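Methanol--corrinoid protein co-methyltransferase (Methanosarcina barkeri, PDB 2I2X) transfers the methyl group of methanol to the cob(I)amide carried by its partner MtaC, using zinc, in methanol-dependent methanogenesis. Local coordinates at residues A[40-45]-A[82-87]; A[121-126]-A[265-270]; A[170-175]-A[185-190]; A[221-226]-A[245-250]. One frame throughout, in Å; residues are numbered along the deposited sequence.

Contact 1: A[40-45]-A[82-87]. With K (potassium ion), chain S.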
# COMPACT_ATOMS: atom_id res chain seq x y z
N ILE A 40 17.93 5.21 -3.47
CA ILE A 40 16.93 6.27 -3.65
C ILE A 40 15.56 5.67 -3.95
O ILE A 40 15.44 4.80 -4.82
CB ILE A 40 17.27 7.19 -4.81
CG1 ILE A 40 18.64 7.83 -4.63
CG2 ILE A 40 16.24 8.27 -4.94
CD1 ILE A 40 19.31 8.10 -5.97
N PRO A 41 14.50 6.15 -3.24
CA PRO A 41 13.17 5.65 -3.61
C PRO A 41 12.72 6.24 -4.93
O PRO A 41 13.00 7.40 -5.23
CB PRO A 41 12.28 6.13 -2.45
CG PRO A 41 12.98 7.36 -1.92
CD PRO A 41 14.45 7.12 -2.13
N GLU A 42 12.00 5.44 -5.71
CA GLU A 42 11.47 5.85 -7.02
C GLU A 42 9.98 5.53 -7.02
O GLU A 42 9.58 4.35 -7.06
CB GLU A 42 12.20 5.12 -8.17
CG GLU A 42 11.69 5.45 -9.62
CD GLU A 42 12.76 5.24 -10.77
OE1 GLU A 42 13.68 4.38 -10.67
OE2 GLU A 42 12.68 5.97 -11.78
N ILE A 43 9.15 6.56 -6.98
CA ILE A 43 7.71 6.33 -6.88
C ILE A 43 7.04 6.36 -8.27
O ILE A 43 7.33 7.21 -9.11
CB ILE A 43 7.03 7.33 -5.88
CG1 ILE A 43 5.54 7.03 -5.69
CG2 ILE A 43 7.29 8.79 -6.31
CD1 ILE A 43 5.21 5.78 -4.84
N ASN A 44 6.14 5.39 -8.47
CA ASN A 44 5.37 5.23 -9.70
C ASN A 44 3.89 5.38 -9.40
O ASN A 44 3.51 5.35 -8.22
CB ASN A 44 5.66 3.88 -10.33
CG ASN A 44 6.86 3.94 -11.25
OD1 ASN A 44 6.74 4.33 -12.41
ND2 ASN A 44 8.03 3.60 -10.72
N TYR A 45 3.09 5.57 -10.44
CA TYR A 45 1.68 6.00 -10.31
C TYR A 45 1.00 5.98 -11.67
O TYR A 45 1.66 6.12 -12.68
CB TYR A 45 1.60 7.43 -9.75
CG TYR A 45 2.70 8.34 -10.27
CD1 TYR A 45 2.57 9.01 -11.47
CD2 TYR A 45 3.87 8.52 -9.55
CE1 TYR A 45 3.59 9.84 -11.94
CE2 TYR A 45 4.88 9.32 -10.01
CZ TYR A 45 4.74 9.98 -11.19
OH TYR A 45 5.77 10.78 -11.62
N ILE A 82 12.98 10.02 -6.44
CA ILE A 82 12.82 10.10 -7.89
C ILE A 82 11.34 9.85 -8.20
O ILE A 82 10.75 8.92 -7.64
CB ILE A 82 13.63 9.01 -8.61
CG1 ILE A 82 15.13 9.29 -8.47
CG2 ILE A 82 13.22 8.91 -10.06
CD1 ILE A 82 16.04 8.08 -8.77
N LEU A 83 10.75 10.68 -9.07
CA LEU A 83 9.40 10.40 -9.57
C LEU A 83 9.49 9.77 -10.97
O LEU A 83 10.21 10.27 -11.86
CB LEU A 83 8.54 11.68 -9.60
CG LEU A 83 8.12 12.32 -8.25
CD1 LEU A 83 9.19 13.24 -7.55
CD2 LEU A 83 6.77 13.06 -8.40
N GLU A 84 8.79 8.66 -11.17
CA GLU A 84 8.73 8.09 -12.49
C GLU A 84 7.31 8.18 -13.07
O GLU A 84 6.37 7.58 -12.52
CB GLU A 84 9.24 6.65 -12.54
CG GLU A 84 9.05 6.04 -13.96
CD GLU A 84 9.38 4.58 -14.10
OE1 GLU A 84 9.68 3.90 -13.09
OE2 GLU A 84 9.35 4.10 -15.25
N THR A 85 7.19 8.89 -14.19
CA THR A 85 5.94 8.96 -14.94
C THR A 85 5.97 8.01 -16.14
O THR A 85 6.69 8.27 -17.12
CB THR A 85 5.67 10.40 -15.45
OG1 THR A 85 5.78 11.32 -14.35
CG2 THR A 85 4.29 10.53 -16.04
N GLU A 86 5.21 6.93 -16.07
CA GLU A 86 5.03 6.05 -17.21
C GLU A 86 3.93 6.57 -18.06
O GLU A 86 2.79 6.44 -17.69
CB GLU A 86 4.67 4.64 -16.77
CG GLU A 86 5.79 3.99 -15.99
CD GLU A 86 5.51 2.57 -15.60
OE1 GLU A 86 4.51 2.30 -14.90
OE2 GLU A 86 6.31 1.69 -15.99
N HIS A 87 4.26 7.11 -19.23
CA HIS A 87 3.25 7.63 -20.16
C HIS A 87 2.03 6.74 -20.30
O HIS A 87 2.17 5.56 -20.55
CB HIS A 87 3.88 7.88 -21.54
CG HIS A 87 4.76 9.09 -21.59
ND1 HIS A 87 5.05 9.75 -22.77
CD2 HIS A 87 5.40 9.79 -20.61
CE1 HIS A 87 5.83 10.78 -22.52
NE2 HIS A 87 6.06 10.83 -21.22
K K S . 5.77 -0.59 -16.12
O HOH W 1 4.57 5.75 -13.21
O HOH W 2 2.54 3.45 -13.61
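Strands 40-43 and 82-86 run parallel, and three backbone bonds set their register: I82 N donates to P41 O, I43 N to I82 O, and E84 N to I43 O at 2.9 Å. The last is nearly straight, at 173°. E84 shows best how the side chains use this register. Its CB lies 3.6 Å from E42 OE2 and beside the amide of N44. CG stands anti to the backbone N and the chain stays extended, so CG and CD pass along N44 OD1, CG at 3.3 Å from it. At the tip, OE1 accepts N44 ND2 at 2.9 Å; OE1 lies in the amide plane of N44, but the N-H comes from above the carboxylate plane, the two planes being 70° apart. OE2 turns to T125 and K267, which probably helps to offset the repulsion from E42, itself paired with R123 and bonded to T285. On the side of the sheet that carries L83, the ring of Y45 lays one face over E84 O, with CZ at 3.2 Å, while its hydroxyl meets T85 OG1 at 2.8 Å and Q105 holds T85 from outside. Water 1 bridges the strand ends, accepting from Y45 N and E86 N and lying 2.7 Å from E84 O, with N44 OD1 as near. E86 OE2 binds potassium at 2.3 Å, a site completed by E164 and E313, and is hydrogen-bonded by K267 NZ. Parallel neighbours joined through helix 55-76, with the potassium ligand E86 at the C-terminal end of the second strand, are the beta-alpha-beta unit of a TIM barrel.

Contact 2: A[121-126]-A[265-270]. With ZN (zinc ion), chain Q.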
# COMPACT_ATOMS: atom_id res chain seq x y z
N ALA A 121 14.85 13.77 -8.97
CA ALA A 121 15.04 13.67 -10.42
C ALA A 121 13.75 13.13 -10.98
O ALA A 121 12.99 12.47 -10.29
CB ALA A 121 16.24 12.76 -10.79
N LEU A 122 13.47 13.46 -12.23
CA LEU A 122 12.25 13.04 -12.85
C LEU A 122 12.52 12.06 -14.01
O LEU A 122 13.29 12.32 -14.91
CB LEU A 122 11.47 14.27 -13.31
CG LEU A 122 10.20 13.98 -14.12
CD1 LEU A 122 9.18 13.24 -13.27
CD2 LEU A 122 9.61 15.25 -14.72
N ARG A 123 11.88 10.91 -13.97
CA ARG A 123 12.03 9.95 -15.02
C ARG A 123 10.73 9.87 -15.77
O ARG A 123 9.67 9.72 -15.14
CB ARG A 123 12.33 8.61 -14.42
CG ARG A 123 12.35 7.47 -15.42
CD ARG A 123 12.57 6.23 -14.60
NE ARG A 123 13.47 5.34 -15.24
CZ ARG A 123 14.42 4.64 -14.64
NH1 ARG A 123 14.62 4.71 -13.34
NH2 ARG A 123 15.17 3.85 -15.39
N HIS A 124 10.83 9.99 -17.09
CA HIS A 124 9.71 9.78 -17.98
C HIS A 124 10.00 8.54 -18.78
O HIS A 124 11.08 8.40 -19.34
CB HIS A 124 9.54 10.97 -18.92
CG HIS A 124 8.42 11.88 -18.52
ND1 HIS A 124 8.22 12.29 -17.21
CD2 HIS A 124 7.42 12.43 -19.25
CE1 HIS A 124 7.16 13.08 -17.16
NE2 HIS A 124 6.65 13.16 -18.38
N THR A 125 9.02 7.66 -18.81
CA THR A 125 9.06 6.42 -19.56
C THR A 125 8.04 6.53 -20.71
O THR A 125 6.81 6.40 -20.49
CB THR A 125 8.71 5.24 -18.64
OG1 THR A 125 9.67 5.18 -17.60
CG2 THR A 125 8.68 3.88 -19.41
N ILE A 126 8.56 6.78 -21.92
CA ILE A 126 7.75 6.93 -23.11
C ILE A 126 7.05 5.60 -23.34
O ILE A 126 7.58 4.54 -22.99
CB ILE A 126 8.67 7.37 -24.29
CG1 ILE A 126 8.99 8.87 -24.21
CG2 ILE A 126 8.06 7.08 -25.70
CD1 ILE A 126 9.47 9.39 -22.87
N PRO A 265 20.05 4.68 -14.47
CA PRO A 265 19.59 3.43 -13.87
C PRO A 265 18.54 2.74 -14.72
O PRO A 265 17.65 3.39 -15.24
CB PRO A 265 18.97 3.89 -12.55
CG PRO A 265 18.56 5.34 -12.79
CD PRO A 265 19.56 5.88 -13.77
N GLY A 266 18.65 1.42 -14.87
CA GLY A 266 17.65 0.65 -15.59
C GLY A 266 16.29 0.70 -14.92
O GLY A 266 16.18 0.92 -13.73
N LYS A 267 15.25 0.47 -15.71
CA LYS A 267 13.88 0.38 -15.22
C LYS A 267 13.64 -0.65 -14.16
O LYS A 267 14.12 -1.77 -14.24
CB LYS A 267 12.94 0.07 -16.38
CG LYS A 267 12.55 1.30 -17.17
CD LYS A 267 11.37 1.96 -16.52
CE LYS A 267 10.13 1.13 -16.73
NZ LYS A 267 9.08 1.61 -15.82
N ASP A 268 12.82 -0.24 -13.20
CA ASP A 268 12.42 -1.02 -12.03
C ASP A 268 11.95 -2.44 -12.32
O ASP A 268 12.34 -3.38 -11.64
CB ASP A 268 11.35 -0.25 -11.25
CG ASP A 268 10.17 0.15 -12.11
OD1 ASP A 268 10.15 -0.17 -13.33
OD2 ASP A 268 9.22 0.76 -11.57
N CYS A 269 11.11 -2.60 -13.33
CA CYS A 269 10.55 -3.93 -13.61
C CYS A 269 11.54 -4.85 -14.34
O CYS A 269 11.22 -6.01 -14.66
CB CYS A 269 9.23 -3.82 -14.38
SG CYS A 269 9.33 -2.92 -15.94
N GLY A 270 12.75 -4.34 -14.56
CA GLY A 270 13.86 -5.13 -15.09
C GLY A 270 14.48 -5.97 -13.99
O GLY A 270 15.58 -5.68 -13.50
ZN ZN Q . 7.14 -2.99 -16.89
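K267 NZ is gripped by three carboxylates: D268 OD1 of its own loop, at 3.2 Å in a weak bond that forms part of a salt bridge, E84 through a second salt bridge, and E86 through a hydrogen bond. The chain reaches them by bending twice, at chi2 (-86°) and chi3. On the way its CD passes 3.8 Å from T125 OG1, the two side chains meeting tip to tip, while the hydroxyl is bonded to E84. Segment 265-270 belongs to a loop between helices 240-259 and 273-280 that meets strand 119-126 of the TIM barrel through R123 and T125; it ends in a type I turn from K267 to G270, sealed by G270 N to K267 O at 2.9 Å, and presents C269 SG to zinc at 2.4 Å, beside E164 and C220. R123, extended as far as CD and bent at chi3, approaches the loop's other end. Its NH2 points in the guanidinium plane at P265 O, 2.5 Å away, but the bond is weak because the angle at hydrogen is only 129°. S162 takes NH2 as well, and E42 pairs with NH1. An alanine in place of R123 would lose the weak bond to P265 O, the bond to S162 and the pairing with E42, and would probably loosen the loop's hold on the strand. P265, after a cis peptide bond, brings CG 4.0 Å from R123 NH1.

Contact 3: A[170-175]-A[185-190]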
# COMPACT_ATOMS: atom_id res chain seq x y z
N GLU A 170 5.59 -10.36 -30.18
CA GLU A 170 4.63 -11.19 -30.91
C GLU A 170 5.03 -12.67 -30.95
O GLU A 170 4.19 -13.55 -30.77
CB GLU A 170 4.36 -10.62 -32.33
CG GLU A 170 5.43 -10.90 -33.45
CD GLU A 170 6.83 -10.28 -33.18
OE1 GLU A 170 7.50 -10.68 -32.19
OE2 GLU A 170 7.28 -9.44 -33.99
N VAL A 171 6.31 -12.95 -31.16
CA VAL A 171 6.77 -14.33 -31.16
C VAL A 171 6.86 -14.90 -29.74
O VAL A 171 6.59 -16.09 -29.54
CB VAL A 171 8.09 -14.53 -31.94
CG1 VAL A 171 8.51 -16.00 -31.92
CG2 VAL A 171 7.91 -14.07 -33.37
N PHE A 172 7.24 -14.06 -28.78
CA PHE A 172 7.23 -14.45 -27.36
C PHE A 172 5.83 -14.89 -26.90
O PHE A 172 5.69 -15.94 -26.25
CB PHE A 172 7.74 -13.33 -26.43
CG PHE A 172 7.41 -13.57 -24.98
CD1 PHE A 172 8.26 -14.31 -24.17
CD2 PHE A 172 6.19 -13.14 -24.45
CE1 PHE A 172 7.95 -14.59 -22.87
CE2 PHE A 172 5.85 -13.43 -23.14
CZ PHE A 172 6.74 -14.15 -22.35
N ASP A 173 4.81 -14.10 -27.22
CA ASP A 173 3.44 -14.40 -26.77
C ASP A 173 2.94 -15.74 -27.26
O ASP A 173 2.25 -16.46 -26.52
CB ASP A 173 2.48 -13.33 -27.24
CG ASP A 173 2.56 -12.06 -26.42
OD1 ASP A 173 3.03 -12.08 -25.25
OD2 ASP A 173 2.12 -11.02 -26.96
N TYR A 174 3.28 -16.05 -28.52
CA TYR A 174 3.05 -17.36 -29.11
C TYR A 174 3.88 -18.44 -28.40
O TYR A 174 3.31 -19.43 -27.93
CB TYR A 174 3.33 -17.33 -30.63
CG TYR A 174 3.27 -18.68 -31.32
CD1 TYR A 174 4.44 -19.41 -31.53
CD2 TYR A 174 2.04 -19.23 -31.73
CE1 TYR A 174 4.40 -20.66 -32.15
CE2 TYR A 174 1.98 -20.49 -32.37
CZ TYR A 174 3.18 -21.20 -32.57
OH TYR A 174 3.19 -22.44 -33.20
N ALA A 175 5.20 -18.27 -28.32
CA ALA A 175 6.10 -19.25 -27.69
C ALA A 175 5.79 -19.56 -26.21
O ALA A 175 5.86 -20.73 -25.80
CB ALA A 175 7.54 -18.80 -27.83
N LEU A 185 14.16 -18.13 -26.83
CA LEU A 185 15.51 -17.70 -27.24
C LEU A 185 15.51 -16.73 -28.43
O LEU A 185 16.24 -15.73 -28.45
CB LEU A 185 16.37 -18.90 -27.60
CG LEU A 185 17.87 -18.91 -27.24
CD1 LEU A 185 18.61 -19.93 -28.03
CD2 LEU A 185 18.55 -17.55 -27.39
N TYR A 186 14.65 -17.01 -29.40
CA TYR A 186 14.63 -16.22 -30.60
C TYR A 186 13.96 -14.87 -30.34
O TYR A 186 14.55 -13.82 -30.65
CB TYR A 186 13.95 -17.00 -31.73
CG TYR A 186 13.82 -16.28 -33.04
CD1 TYR A 186 14.95 -15.92 -33.79
CD2 TYR A 186 12.56 -16.02 -33.60
CE1 TYR A 186 14.83 -15.30 -35.06
CE2 TYR A 186 12.42 -15.39 -34.86
CZ TYR A 186 13.56 -15.04 -35.57
OH TYR A 186 13.41 -14.42 -36.77
N SER A 187 12.75 -14.91 -29.79
CA SER A 187 12.00 -13.68 -29.49
C SER A 187 12.73 -12.71 -28.60
O SER A 187 12.86 -11.53 -28.92
CB SER A 187 10.62 -13.97 -28.87
OG SER A 187 10.73 -14.89 -27.81
N ILE A 188 13.26 -13.22 -27.50
CA ILE A 188 13.88 -12.35 -26.51
C ILE A 188 15.34 -12.08 -26.88
O ILE A 188 15.77 -10.93 -27.04
CB ILE A 188 13.81 -12.96 -25.06
CG1 ILE A 188 12.36 -13.35 -24.69
CG2 ILE A 188 14.44 -12.04 -24.06
CD1 ILE A 188 12.25 -14.18 -23.42
N GLY A 189 16.11 -13.15 -26.98
CA GLY A 189 17.54 -13.03 -27.28
C GLY A 189 17.85 -12.43 -28.64
O GLY A 189 18.69 -11.56 -28.75
N CYS A 190 17.14 -12.85 -29.69
CA CYS A 190 17.52 -12.39 -31.02
C CYS A 190 16.73 -11.17 -31.48
O CYS A 190 17.29 -10.07 -31.65
CB CYS A 190 17.47 -13.54 -32.02
SG CYS A 190 18.48 -14.96 -31.44
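A helical hairpin, made by the short helix 169-176 and the start of helix 181-210, brings these two segments together. Their axes pass 8.3 Å apart with the N-to-C directions at 145°, an oblique antiparallel crossing, and the tightest point is F172 against S187, whose CA atoms are 5.3 Å apart. S187 is small enough for its CB to rest directly on the opposing backbone, 3.4 Å from F172 N and 4.0 Å from V171 CB. Its OG sits between the backbone N and the carbonyl carbon (chi1 49°), which brings it 3.6 Å from F172 CB, near the plane of the ring at its edge. The hydroxyl finds its polar partner in its own helix, at G183 O, so it meets the phenylalanine through van der Waals contact alone. On one flank of S187, F172 (CG anti to the backbone N) and I188 lie side by side, pointing the same way, with CD1 to CD1 at 4.1 Å. On the other, V171 CG1 comes to the edge of the Y186 ring, 4.4 Å from CD2. E170 OE1 folds back on its own helix and accepts V171 N at 2.8 Å through the anti lone pair. The CB of D173 points away from helix 181-210, and its carboxylate makes a weak hydrogen bond to the cobamide. Around this seam, helix 436-450 packs on V171 and Y186, helix 389-409 covers L185 and C190, and Q222 of helix 220-230 touches both F172 and I188.

Contact 4: A[221-226]-A[245-250]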
# COMPACT_ATOMS: atom_id res chain seq x y z
N ALA A 221 7.83 -6.74 -21.38
CA ALA A 221 6.91 -7.26 -22.37
C ALA A 221 7.10 -8.76 -22.61
O ALA A 221 6.22 -9.39 -23.20
CB ALA A 221 7.01 -6.46 -23.67
N GLN A 222 8.20 -9.33 -22.14
CA GLN A 222 8.49 -10.75 -22.36
C GLN A 222 8.77 -11.44 -21.03
O GLN A 222 7.90 -12.12 -20.52
CB GLN A 222 9.66 -10.97 -23.36
CG GLN A 222 9.41 -10.42 -24.80
CD GLN A 222 10.70 -10.26 -25.61
OE1 GLN A 222 11.73 -9.84 -25.09
NE2 GLN A 222 10.64 -10.61 -26.89
N ALA A 223 9.96 -11.26 -20.46
CA ALA A 223 10.23 -11.84 -19.14
C ALA A 223 9.15 -11.58 -18.01
O ALA A 223 8.75 -12.55 -17.34
CB ALA A 223 11.64 -11.49 -18.66
N ASN A 224 8.63 -10.35 -17.84
CA ASN A 224 7.61 -10.18 -16.79
C ASN A 224 6.30 -10.89 -17.13
O ASN A 224 5.66 -11.45 -16.23
CB ASN A 224 7.39 -8.72 -16.28
CG ASN A 224 8.65 -8.13 -15.55
OD1 ASN A 224 9.51 -8.88 -14.99
ND2 ASN A 224 8.77 -6.78 -15.56
N THR A 225 5.93 -10.89 -18.42
CA THR A 225 4.76 -11.65 -18.86
C THR A 225 4.91 -13.12 -18.49
O THR A 225 3.99 -13.75 -17.94
CB THR A 225 4.43 -11.49 -20.38
OG1 THR A 225 4.17 -10.12 -20.72
CG2 THR A 225 3.15 -12.32 -20.74
N ALA A 226 6.09 -13.67 -18.73
CA ALA A 226 6.31 -15.06 -18.34
C ALA A 226 6.14 -15.23 -16.82
O ALA A 226 5.53 -16.20 -16.36
CB ALA A 226 7.67 -15.53 -18.80
N ILE A 245 14.12 -19.32 -16.99
CA ILE A 245 14.86 -19.37 -18.25
C ILE A 245 14.58 -18.11 -19.06
O ILE A 245 15.53 -17.42 -19.48
CB ILE A 245 14.55 -20.63 -19.05
CG1 ILE A 245 15.06 -21.87 -18.30
CG2 ILE A 245 15.22 -20.58 -20.43
CD1 ILE A 245 14.55 -23.15 -18.88
N ALA A 246 13.30 -17.78 -19.24
CA ALA A 246 12.94 -16.52 -19.92
C ALA A 246 13.68 -15.35 -19.29
O ALA A 246 14.18 -14.50 -20.01
CB ALA A 246 11.42 -16.29 -19.92
N ARG A 247 13.81 -15.34 -17.96
CA ARG A 247 14.55 -14.27 -17.28
C ARG A 247 16.02 -14.21 -17.62
O ARG A 247 16.58 -13.12 -17.83
CB ARG A 247 14.41 -14.37 -15.76
CG ARG A 247 15.07 -13.22 -15.03
CD ARG A 247 14.29 -11.92 -15.20
NE ARG A 247 12.96 -12.02 -14.58
CZ ARG A 247 11.98 -11.13 -14.75
NH1 ARG A 247 12.19 -10.05 -15.50
NH2 ARG A 247 10.80 -11.33 -14.16
N ALA A 248 16.66 -15.37 -17.64
CA ALA A 248 18.06 -15.46 -17.97
C ALA A 248 18.36 -14.89 -19.37
O ALA A 248 19.30 -14.13 -19.54
CB ALA A 248 18.53 -16.91 -17.85
N ILE A 249 17.53 -15.24 -20.35
CA ILE A 249 17.66 -14.74 -21.74
C ILE A 249 17.43 -13.23 -21.85
O ILE A 249 17.97 -12.57 -22.78
CB ILE A 249 16.67 -15.51 -22.68
CG1 ILE A 249 16.83 -17.03 -22.46
CG2 ILE A 249 16.83 -15.09 -24.14
CD1 ILE A 249 16.11 -17.97 -23.46
N SER A 250 16.64 -12.67 -20.92
CA SER A 250 16.27 -11.26 -20.99
C SER A 250 17.47 -10.43 -20.65
O SER A 250 17.62 -9.30 -21.12
CB SER A 250 15.12 -10.91 -20.05
OG SER A 250 15.53 -10.97 -18.69
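Both terminal nitrogens of R247 converge on a single oxygen: NH2 meets N224 OD1 at 2.9 Å and NH1 meets it at 3.0 Å. The oxygen lies in the guanidinium plane, but the amide is turned 57° against that plane, so NH2 arrives in the carbonyl plane and NH1 from above it. Over one face of the guanidinium lies A223 CB, 3.5 Å from NH1. R247 leaves helix 240-259 with CG anti to the backbone N and bends at chi2 and chi3. N224 of helix 220-230 starts with its CB directed away; chi1 of -65° swings the amide round. Further along this nearly antiparallel pair only small side chains meet, A223 CB with S250 CB at 3.8 Å and A226 CB with A246 CB at 4.0 Å, consistent with axes 8.7 Å apart. A221 and T225 of helix 220-230 touch the cobamide. Beyond, E272 forms a salt bridge with R247 NH1, and the backbone O of C269, whose SG binds zinc, accepts N224 ND2. An alanine in place of R247 would remove both donors to N224 OD1 and the salt bridge to E272, and would probably leave that amide less firmly oriented. With cationic donors at its oxygen, the amide is likely to be polarised toward a stronger N-H donor, so R247 probably acts one shell further out, steadying N224, which holds the carbonyl of the zinc ligand C269.

Along the chain, contact 1 closes first; contact 2 then spans residues 121 to 270, and contacts 3 and 4 both fall, in turn, within that interval. Contacts 1 and 2, with centres 7 Å apart, share the parallel barrel sheet through neighbouring strands 80-86 and 119-126. Contacts 3 and 4, whose centres are 9 Å apart, are helix pairs that touch where Q222 meets F172, I188 and S187; the centres of contacts 1 and 3 are 29 Å apart. Contact 2 bridges the two groups, since its loop 265-270 reaches contact 1 through K267 and contact 4 through C269. E86, C269, D173, A221 and T225 line the metal and cobamide sites, consistent with one shared active site.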